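Local atomic coordinates of Serine/threonine-protein phosphatase 2A regulatory subunit B'' subunit alpha (Homo sapiens, PDB entry 4I5J), a protein that serves as a calcium-binding, EF-hand regulatory subunit of protein phosphatase 2A that may modulate substrate choice, catalytic activity and location of the enzyme. Residues P45-L50 / S58-T63; D102-T107 / S111-Y116; L125-D130 / Q135-R140. All blocks are in the same frame, centred on the assembly; numbering follows the deposited sequence.

Contact 1 of 3, residues P45-L50 / S58-T63; sequences PGLTFL and SRYITT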
loop_
_atom_site.group_PDB
_atom_site.type_symbol
_atom_site.label_atom_id
_atom_site.label_comp_id
_atom_site.label_asym_id
_atom_site.label_seq_id
_atom_site.Cartn_x
_atom_site.Cartn_y
_atom_site.Cartn_z
ATOM N N PRO A 45 -26.027 7.338 -7.255
ATOM C CA PRO A 45 -26.412 7.239 -8.673
ATOM C C PRO A 45 -25.253 6.797 -9.561
ATOM O O PRO A 45 -25.469 6.203 -10.617
ATOM C CB PRO A 45 -26.854 8.671 -9.023
ATOM C CG PRO A 45 -26.172 9.554 -7.996
ATOM C CD PRO A 45 -26.145 8.718 -6.741
ATOM N N GLY A 46 -24.030 7.063 -9.126
ATOM C CA GLY A 46 -22.871 6.680 -9.911
ATOM C C GLY A 46 -22.582 5.190 -9.843
ATOM O O GLY A 46 -21.792 4.673 -10.632
ATOM N N LEU A 47 -23.237 4.489 -8.917
ATOM C CA LEU A 47 -22.841 3.117 -8.596
ATOM C C LEU A 47 -23.960 2.125 -8.758
ATOM O O LEU A 47 -23.752 0.921 -8.614
ATOM C CB LEU A 47 -22.312 3.035 -7.158
ATOM C CG LEU A 47 -21.084 3.912 -6.874
ATOM C CD1 LEU A 47 -20.702 3.900 -5.395
ATOM C CD2 LEU A 47 -19.908 3.431 -7.719
ATOM N N THR A 48 -25.160 2.611 -9.043
ATOM C CA THR A 48 -26.309 1.715 -9.067
ATOM C C THR A 48 -26.277 0.674 -10.200
ATOM O O THR A 48 -26.905 -0.369 -10.078
ATOM C CB THR A 48 -27.651 2.469 -9.012
ATOM O OG1 THR A 48 -27.636 3.547 -9.954
ATOM C CG2 THR A 48 -27.875 3.024 -7.600
ATOM N N PHE A 49 -25.520 0.922 -11.269
ATOM C CA PHE A 49 -25.330 -0.124 -12.274
ATOM C C PHE A 49 -24.717 -1.388 -11.666
ATOM O O PHE A 49 -24.889 -2.481 -12.197
ATOM C CB PHE A 49 -24.424 0.365 -13.411
ATOM C CG PHE A 49 -22.971 0.548 -13.011
ATOM C CD1 PHE A 49 -22.010 -0.394 -13.366
ATOM C CD2 PHE A 49 -22.567 1.669 -12.297
ATOM C CE1 PHE A 49 -20.679 -0.227 -13.001
ATOM C CE2 PHE A 49 -21.233 1.845 -11.928
ATOM C CZ PHE A 49 -20.287 0.896 -12.281
ATOM N N LEU A 50 -23.990 -1.242 -10.553
ATOM C CA LEU A 50 -23.319 -2.390 -9.961
ATOM C C LEU A 50 -24.277 -3.439 -9.436
ATOM O O LEU A 50 -23.890 -4.596 -9.271
ATOM C CB LEU A 50 -22.355 -1.964 -8.855
ATOM C CG LEU A 50 -21.079 -1.348 -9.399
ATOM C CD1 LEU A 50 -20.247 -0.796 -8.226
ATOM C CD2 LEU A 50 -20.306 -2.408 -10.175
ATOM N N SER A 58 -18.855 -6.896 -5.935
ATOM C CA SER A 58 -18.055 -7.410 -4.822
ATOM C C SER A 58 -16.651 -6.867 -4.812
ATOM O O SER A 58 -16.161 -6.451 -3.763
ATOM C CB SER A 58 -17.980 -8.933 -4.851
ATOM O OG SER A 58 -19.259 -9.457 -4.603
ATOM N N ARG A 59 -16.001 -6.909 -5.974
ATOM C CA ARG A 59 -14.661 -6.369 -6.134
ATOM C C ARG A 59 -14.561 -4.882 -5.786
ATOM O O ARG A 59 -13.558 -4.449 -5.225
ATOM C CB ARG A 59 -14.170 -6.594 -7.567
ATOM C CG ARG A 59 -13.858 -8.037 -7.879
ATOM C CD ARG A 59 -12.773 -8.567 -6.974
ATOM N NE ARG A 59 -12.313 -9.878 -7.419
ATOM C CZ ARG A 59 -11.748 -10.778 -6.621
ATOM N NH1 ARG A 59 -11.583 -10.521 -5.327
ATOM N NH2 ARG A 59 -11.355 -11.946 -7.117
ATOM N N TYR A 60 -15.576 -4.100 -6.148
ATOM C CA TYR A 60 -15.565 -2.660 -5.860
ATOM C C TYR A 60 -15.603 -2.429 -4.353
ATOM O O TYR A 60 -14.803 -1.675 -3.809
ATOM C CB TYR A 60 -16.735 -1.936 -6.551
ATOM C CG TYR A 60 -16.875 -0.502 -6.104
ATOM C CD1 TYR A 60 -16.009 0.476 -6.569
ATOM C CD2 TYR A 60 -17.854 -0.133 -5.189
ATOM C CE1 TYR A 60 -16.124 1.806 -6.137
ATOM C CE2 TYR A 60 -17.980 1.187 -4.753
ATOM C CZ TYR A 60 -17.124 2.147 -5.235
ATOM O OH TYR A 60 -17.262 3.445 -4.804
ATOM N N ILE A 61 -16.517 -3.107 -3.674
ATOM C CA ILE A 61 -16.615 -3.010 -2.231
ATOM C C ILE A 61 -15.325 -3.462 -1.531
ATOM O O ILE A 61 -14.824 -2.774 -0.637
ATOM C CB ILE A 61 -17.830 -3.783 -1.725
ATOM C CG1 ILE A 61 -19.109 -3.087 -2.222
ATOM C CG2 ILE A 61 -17.803 -3.887 -0.195
ATOM C CD1 ILE A 61 -20.381 -3.823 -1.871
ATOM N N THR A 62 -14.770 -4.591 -1.958
ATOM C CA THR A 62 -13.503 -5.071 -1.412
ATOM C C THR A 62 -12.419 -4.016 -1.582
ATOM O O THR A 62 -11.615 -3.758 -0.673
ATOM C CB THR A 62 -13.039 -6.335 -2.162
ATOM O OG1 THR A 62 -13.919 -7.428 -1.869
ATOM C CG2 THR A 62 -11.610 -6.707 -1.754
ATOM N N THR A 63 -12.405 -3.392 -2.763
ATOM C CA THR A 63 -11.363 -2.434 -3.091
ATOM C C THR A 63 -11.508 -1.149 -2.279
ATOM O O THR A 63 -10.513 -0.634 -1.757
ATOM C CB THR A 63 -11.356 -2.123 -4.581
ATOM O OG1 THR A 63 -11.123 -3.341 -5.306
ATOM C CG2 THR A 63 -10.269 -1.126 -4.916
#
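L47 and L50 bring their methyl groups to the aromatic ring of Y60, and each leucine side chain crosses the tyrosine at roughly a right angle. L47 takes the outer end: its CD1 lies 3.9 Å from Y60 CE2 and its CD2 3.9 Å from Y60 CZ. L50 takes the root, with CD1 3.9 Å from Y60 CD2. The methyls approach the ring obliquely. Y60 reaches the loop because its CG stands anti to the backbone N (chi1 171°), carrying the ring out from helix 54-72 toward residues 45-50. On the loop side a short 3-10 turn, with L50 N bonded to L47 O at 2.9 Å, brings the two leucines to the same side, so that both point toward the helix. The contact thus packs the loop after helix 34-43 onto the following helix within an EF-hand domain; V40 and V41 of helix 34-43 and I103 add to the same apolar layer. Leucines suit the place, since L47 brings both methyls and L50 its CD1, apolar branched ends that pack against the ring. Tyrosine suits it because its buried hydroxyl, though L47 CD1 comes within 3.5 Å of OH, is hydrogen-bonded to the carbonyl of F110. The chemistry is therefore divided: dispersion and exclusion of water hold loop to helix, while the tyrosine's one polar side-chain atom is satisfied by a third piece of chain.

Contact 2 of 3, residues D102-T107 / S111-Y116; sequences DINQIT and SYEHFY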
loop_
_atom_site.group_PDB
_atom_site.type_symbol
_atom_site.label_atom_id
_atom_site.label_comp_id
_atom_site.label_asym_id
_atom_site.label_seq_id
_atom_site.Cartn_x
_atom_site.Cartn_y
_atom_site.Cartn_z
ATOM N N ASP A 102 -21.048 12.506 -9.594
ATOM C CA ASP A 102 -20.034 11.743 -10.305
ATOM C C ASP A 102 -19.101 11.057 -9.310
ATOM O O ASP A 102 -18.138 11.664 -8.827
ATOM C CB ASP A 102 -19.226 12.631 -11.245
ATOM C CG ASP A 102 -18.263 11.826 -12.121
ATOM O OD1 ASP A 102 -18.294 10.572 -12.056
ATOM O OD2 ASP A 102 -17.480 12.444 -12.884
ATOM N N ILE A 103 -19.391 9.793 -9.017
ATOM C CA ILE A 103 -18.552 8.990 -8.133
ATOM C C ILE A 103 -17.044 9.128 -8.420
ATOM O O ILE A 103 -16.228 9.061 -7.496
ATOM C CB ILE A 103 -18.971 7.517 -8.176
ATOM C CG1 ILE A 103 -18.363 6.764 -6.992
ATOM C CG2 ILE A 103 -18.571 6.879 -9.504
ATOM C CD1 ILE A 103 -18.672 7.383 -5.659
ATOM N N ASN A 104 -16.684 9.379 -9.678
ATOM C CA ASN A 104 -15.281 9.479 -10.075
ATOM C C ASN A 104 -14.607 10.792 -9.706
ATOM O O ASN A 104 -13.398 10.949 -9.876
ATOM C CB ASN A 104 -15.107 9.133 -11.554
ATOM C CG ASN A 104 -15.533 7.709 -11.852
ATOM O OD1 ASN A 104 -15.328 6.816 -11.032
ATOM N ND2 ASN A 104 -16.137 7.490 -13.012
ATOM N N GLN A 105 -15.390 11.714 -9.158
ATOM C CA GLN A 105 -14.848 12.923 -8.556
ATOM C C GLN A 105 -14.471 12.695 -7.100
ATOM O O GLN A 105 -13.734 13.481 -6.513
ATOM C CB GLN A 105 -15.864 14.056 -8.648
ATOM C CG GLN A 105 -15.316 15.278 -9.358
ATOM C CD GLN A 105 -14.695 14.931 -10.693
ATOM O OE1 GLN A 105 -15.188 14.059 -11.406
ATOM N NE2 GLN A 105 -13.600 15.603 -11.034
ATOM N N ILE A 106 -15.001 11.636 -6.497
ATOM C CA ILE A 106 -14.576 11.279 -5.147
ATOM C C ILE A 106 -13.344 10.389 -5.263
ATOM O O ILE A 106 -13.436 9.154 -5.279
ATOM C CB ILE A 106 -15.665 10.549 -4.339
ATOM C CG1 ILE A 106 -16.991 11.316 -4.391
ATOM C CG2 ILE A 106 -15.230 10.444 -2.910
ATOM C CD1 ILE A 106 -16.934 12.646 -3.678
ATOM N N THR A 107 -12.187 11.030 -5.351
ATOM C CA THR A 107 -10.950 10.337 -5.663
ATOM C C THR A 107 -10.317 9.691 -4.422
ATOM O O THR A 107 -9.433 8.839 -4.550
ATOM C CB THR A 107 -9.948 11.294 -6.343
ATOM O OG1 THR A 107 -9.782 12.449 -5.517
ATOM C CG2 THR A 107 -10.468 11.737 -7.732
ATOM N N SER A 111 -13.687 6.210 -5.730
ATOM C CA SER A 111 -13.696 6.348 -7.183
ATOM C C SER A 111 -13.857 5.025 -7.872
ATOM O O SER A 111 -13.121 4.088 -7.557
ATOM C CB SER A 111 -12.386 6.950 -7.651
ATOM O OG SER A 111 -12.263 6.875 -9.062
ATOM N N TYR A 112 -14.808 4.944 -8.809
ATOM C CA TYR A 112 -15.001 3.712 -9.564
ATOM C C TYR A 112 -13.896 3.522 -10.581
ATOM O O TYR A 112 -13.404 2.402 -10.766
ATOM C CB TYR A 112 -16.371 3.644 -10.278
ATOM C CG TYR A 112 -16.584 2.258 -10.832
ATOM C CD1 TYR A 112 -17.071 1.246 -10.023
ATOM C CD2 TYR A 112 -16.217 1.943 -12.139
ATOM C CE1 TYR A 112 -17.237 -0.043 -10.509
ATOM C CE2 TYR A 112 -16.365 0.681 -12.627
ATOM C CZ TYR A 112 -16.878 -0.315 -11.816
ATOM O OH TYR A 112 -17.036 -1.585 -12.326
ATOM N N GLU A 113 -13.517 4.614 -11.241
ATOM C CA GLU A 113 -12.425 4.611 -12.214
ATOM C C GLU A 113 -11.133 4.075 -11.602
ATOM O O GLU A 113 -10.381 3.335 -12.246
ATOM C CB GLU A 113 -12.151 6.035 -12.719
ATOM C CG GLU A 113 -13.102 6.546 -13.795
ATOM C CD GLU A 113 -12.979 8.054 -14.041
ATOM O OE1 GLU A 113 -12.226 8.735 -13.307
ATOM O OE2 GLU A 113 -13.644 8.560 -14.971
ATOM N N HIS A 114 -10.853 4.477 -10.369
ATOM C CA HIS A 114 -9.625 4.046 -9.727
ATOM C C HIS A 114 -9.731 2.562 -9.488
ATOM O O HIS A 114 -8.780 1.822 -9.703
ATOM C CB HIS A 114 -9.410 4.752 -8.384
ATOM C CG HIS A 114 -8.906 6.158 -8.505
ATOM N ND1 HIS A 114 -8.826 7.013 -7.423
ATOM C CD2 HIS A 114 -8.457 6.859 -9.572
ATOM C CE1 HIS A 114 -8.351 8.180 -7.821
ATOM N NE2 HIS A 114 -8.119 8.114 -9.122
ATOM N N PHE A 115 -10.896 2.123 -9.017
ATOM C CA PHE A 115 -11.089 0.704 -8.772
ATOM C C PHE A 115 -10.866 -0.103 -10.045
ATOM O O PHE A 115 -10.229 -1.155 -10.013
ATOM C CB PHE A 115 -12.486 0.405 -8.225
ATOM C CG PHE A 115 -13.010 -0.939 -8.647
ATOM C CD1 PHE A 115 -12.513 -2.099 -8.090
ATOM C CD2 PHE A 115 -14.004 -1.042 -9.617
ATOM C CE1 PHE A 115 -12.980 -3.344 -8.489
ATOM C CE2 PHE A 115 -14.487 -2.289 -10.014
ATOM C CZ PHE A 115 -13.974 -3.435 -9.468
ATOM N N TYR A 116 -11.378 0.380 -11.172
ATOM C CA TYR A 116 -11.312 -0.436 -12.379
ATOM C C TYR A 116 -9.877 -0.523 -12.893
ATOM O O TYR A 116 -9.452 -1.563 -13.392
ATOM C CB TYR A 116 -12.279 0.077 -13.453
ATOM C CG TYR A 116 -12.415 -0.847 -14.643
ATOM C CD1 TYR A 116 -12.838 -2.168 -14.488
ATOM C CD2 TYR A 116 -12.142 -0.393 -15.927
ATOM C CE1 TYR A 116 -12.982 -3.023 -15.622
ATOM C CE2 TYR A 116 -12.268 -1.224 -17.038
ATOM C CZ TYR A 116 -12.687 -2.535 -16.880
ATOM O OH TYR A 116 -12.804 -3.334 -17.993
HETATM O O HOH W 1 -11.574 8.814 -10.431
#
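The backbones of residues 102-107 and 111-116 come closest at N104 and S111, whose CA atoms lie 4.5 Å apart where a short 3-10 turn abuts the beginning of helix 112-125. The motif is a helix N-cap. S111 is the cap residue, its OG accepting from H114 N at 3.1 Å, and N104 adds a second acceptor from across the contact. N104 OD1 takes the E113 N-H at 2.9 Å in a fairly straight bond (162°), the donor sitting above the amide's carbonyl plane, and the Y112 N-H more weakly. Such N-H groups in the first turn have no earlier helical carbonyl to bond, so an asparagine, with a compact carbonyl, fits well here. Its amide also lies stacked on the carboxylate of E113, the planes only 14° apart, with N104 CG 3.4 Å from E113 CD. D102 OD1 accepts from N104 N in an Asx turn, the donor lying above the carboxylate plane. I103 CG2 meets Y112 CB at 4.0 Å, an apolar touch. T107 places its carbonyl O at the edge of the H114 ring, near its plane, and R67 bonds that oxygen and, weakly, H114 ND1. A water joins the two sides, donating to N104 O at 2.9 Å and to E113 OE1 at 3.0 Å.

Contact 3 of 3, residues L125-D130 / Q135-R140; sequences LDTDHD and QADLSR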
loop_
_atom_site.group_PDB
_atom_site.type_symbol
_atom_site.label_atom_id
_atom_site.label_comp_id
_atom_site.label_asym_id
_atom_site.label_seq_id
_atom_site.Cartn_x
_atom_site.Cartn_y
_atom_site.Cartn_z
ATOM N N LEU A 125 -2.173 -9.620 -14.225
ATOM C CA LEU A 125 -1.136 -10.338 -13.480
ATOM C C LEU A 125 -1.549 -11.731 -13.009
ATOM O O LEU A 125 -0.700 -12.579 -12.678
ATOM C CB LEU A 125 -0.730 -9.522 -12.259
ATOM C CG LEU A 125 0.094 -8.277 -12.559
ATOM C CD1 LEU A 125 0.235 -7.490 -11.288
ATOM C CD2 LEU A 125 1.466 -8.685 -13.074
ATOM N N ASP A 126 -2.856 -11.944 -12.935
ATOM C CA ASP A 126 -3.400 -13.217 -12.507
ATOM C C ASP A 126 -3.386 -14.163 -13.696
ATOM O O ASP A 126 -4.434 -14.471 -14.260
ATOM C CB ASP A 126 -4.818 -13.024 -12.001
ATOM C CG ASP A 126 -5.422 -14.291 -11.455
ATOM O OD1 ASP A 126 -4.707 -15.308 -11.369
ATOM O OD2 ASP A 126 -6.619 -14.259 -11.097
ATOM N N THR A 127 -2.182 -14.612 -14.050
ATOM C CA THR A 127 -1.936 -15.414 -15.245
ATOM C C THR A 127 -2.740 -16.701 -15.269
ATOM O O THR A 127 -3.308 -17.065 -16.286
ATOM C CB THR A 127 -0.438 -15.760 -15.368
ATOM O OG1 THR A 127 0.295 -14.556 -15.594
ATOM C CG2 THR A 127 -0.201 -16.709 -16.542
ATOM N N ASP A 128 -2.796 -17.384 -14.137
ATOM C CA ASP A 128 -3.536 -18.638 -14.053
ATOM C C ASP A 128 -5.033 -18.401 -13.897
ATOM O O ASP A 128 -5.798 -19.348 -13.776
ATOM C CB ASP A 128 -3.023 -19.469 -12.876
ATOM C CG ASP A 128 -1.514 -19.603 -12.878
ATOM O OD1 ASP A 128 -0.951 -19.920 -13.947
ATOM O OD2 ASP A 128 -0.889 -19.377 -11.816
ATOM N N HIS A 129 -5.431 -17.132 -13.888
ATOM C CA HIS A 129 -6.803 -16.716 -13.585
ATOM C C HIS A 129 -7.430 -17.458 -12.422
ATOM O O HIS A 129 -8.563 -17.920 -12.508
ATOM C CB HIS A 129 -7.675 -16.807 -14.839
ATOM C CG HIS A 129 -7.196 -15.930 -15.947
ATOM N ND1 HIS A 129 -7.217 -14.552 -15.864
ATOM C CD2 HIS A 129 -6.624 -16.226 -17.139
ATOM C CE1 HIS A 129 -6.704 -14.040 -16.968
ATOM N NE2 HIS A 129 -6.340 -15.035 -17.762
ATOM N N ASP A 130 -6.681 -17.565 -11.329
ATOM C CA ASP A 130 -7.117 -18.310 -10.152
ATOM C C ASP A 130 -7.364 -17.413 -8.943
ATOM O O ASP A 130 -7.441 -17.899 -7.818
ATOM C CB ASP A 130 -6.075 -19.374 -9.794
ATOM C CG ASP A 130 -4.728 -18.772 -9.384
ATOM O OD1 ASP A 130 -4.515 -17.551 -9.570
ATOM O OD2 ASP A 130 -3.872 -19.531 -8.883
ATOM N N GLN A 135 4.396 -15.008 -6.964
ATOM C CA GLN A 135 5.614 -14.226 -6.836
ATOM C C GLN A 135 6.244 -13.955 -8.205
ATOM O O GLN A 135 6.661 -12.833 -8.493
ATOM C CB GLN A 135 6.579 -14.965 -5.908
ATOM C CG GLN A 135 7.780 -14.187 -5.554
ATOM C CD GLN A 135 8.636 -14.891 -4.523
ATOM O OE1 GLN A 135 8.136 -15.709 -3.735
ATOM N NE2 GLN A 135 9.932 -14.574 -4.519
ATOM N N ALA A 136 6.277 -14.980 -9.054
ATOM C CA ALA A 136 6.833 -14.880 -10.404
ATOM C C ALA A 136 6.083 -13.870 -11.253
ATOM O O ALA A 136 6.684 -13.044 -11.925
ATOM C CB ALA A 136 6.800 -16.254 -11.104
ATOM N N ASP A 137 4.762 -13.960 -11.247
ATOM C CA ASP A 137 3.971 -12.987 -11.977
ATOM C C ASP A 137 4.145 -11.558 -11.469
ATOM O O ASP A 137 4.313 -10.636 -12.273
ATOM C CB ASP A 137 2.507 -13.406 -12.034
ATOM C CG ASP A 137 2.308 -14.670 -12.876
ATOM O OD1 ASP A 137 3.090 -14.879 -13.840
ATOM O OD2 ASP A 137 1.402 -15.465 -12.557
ATOM N N LEU A 138 4.152 -11.371 -10.150
ATOM C CA LEU A 138 4.330 -10.029 -9.617
ATOM C C LEU A 138 5.699 -9.470 -10.008
ATOM O O LEU A 138 5.843 -8.275 -10.232
ATOM C CB LEU A 138 4.153 -10.001 -8.106
ATOM C CG LEU A 138 3.890 -8.612 -7.525
ATOM C CD1 LEU A 138 2.582 -8.087 -8.069
ATOM C CD2 LEU A 138 3.912 -8.615 -5.977
ATOM N N SER A 139 6.693 -10.347 -10.120
ATOM C CA SER A 139 8.037 -9.948 -10.533
ATOM C C SER A 139 8.073 -9.335 -11.927
ATOM O O SER A 139 9.021 -8.644 -12.279
ATOM C CB SER A 139 8.975 -11.148 -10.467
ATOM O OG SER A 139 9.264 -11.470 -9.118
ATOM N N ARG A 140 7.035 -9.583 -12.714
ATOM C CA ARG A 140 6.946 -9.047 -14.067
ATOM C C ARG A 140 6.061 -7.811 -14.175
ATOM O O ARG A 140 5.886 -7.264 -15.262
ATOM C CB ARG A 140 6.434 -10.126 -15.010
ATOM C CG ARG A 140 7.417 -11.242 -15.153
ATOM C CD ARG A 140 6.844 -12.438 -15.867
ATOM N NE ARG A 140 7.808 -13.525 -15.775
ATOM C CZ ARG A 140 7.658 -14.611 -15.024
ATOM N NH1 ARG A 140 6.553 -14.804 -14.319
ATOM N NH2 ARG A 140 8.612 -15.525 -15.003
#
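D137 lies against L125 and T127. Its CB rests 3.4 Å from the carbonyl O of L125, at the end of helix 112-125. With CG set beside the backbone N (chi1 -67°), the carboxylate then swings over T127, the two side chains crossing at about a right angle, and CG itself lies 3.4 Å from T127 OG1. OD2 lies 3.4 Å from T127 CB and is also hydrogen-bonded just beyond the segments, while OD1 comes within 3.3 Å of T127 OG1 and, on its own side of the contact, forms a long salt bridge with R140 NH1 at 3.5 Å. L125 CD1 packs on L138 CD1 at 4.0 Å, L125 also touching F176 and L138 touching F179. Were the carboxylate missing, as with an alanine here, R140 would probably lose this anionic mate and a gap would open beside T127. D126, D128, D130 and D137 have the spacing of positions 1, 3, 5 and 12 of an EF-hand loop, but D130 is salt-bridged to R170, and the calcium seen in this protein lies elsewhere, at D200 to E211. With D128 OD2 only 4.6 Å from D137 OD2, the acidic groups probably raise one another's affinity for protons or cations, an effect that R140 and R170 would temper.

The contacts follow one another along the chain, each closing before the next opens. Contacts 1 and 2 are neighbours, their centres about 10 Å apart, and they touch directly: F115 packs on R59, Y60 and T63, joining helices 54-72 and 112-125, while the ring of F49 meets that of Y112 edge to face and ties the 45-50 loop to helix 112-125. Contact 3 stands apart, its centre about 25 Å from contact 1 and 26 Å from contact 2. Helix 112-125 begins in contact 2, beside the N-terminal EF-hand region, and ends at contact 3 in the EF-hand pair, which also holds the calcium site. One helix thus carries both contacts within this EF-hand portion of the regulatory subunit.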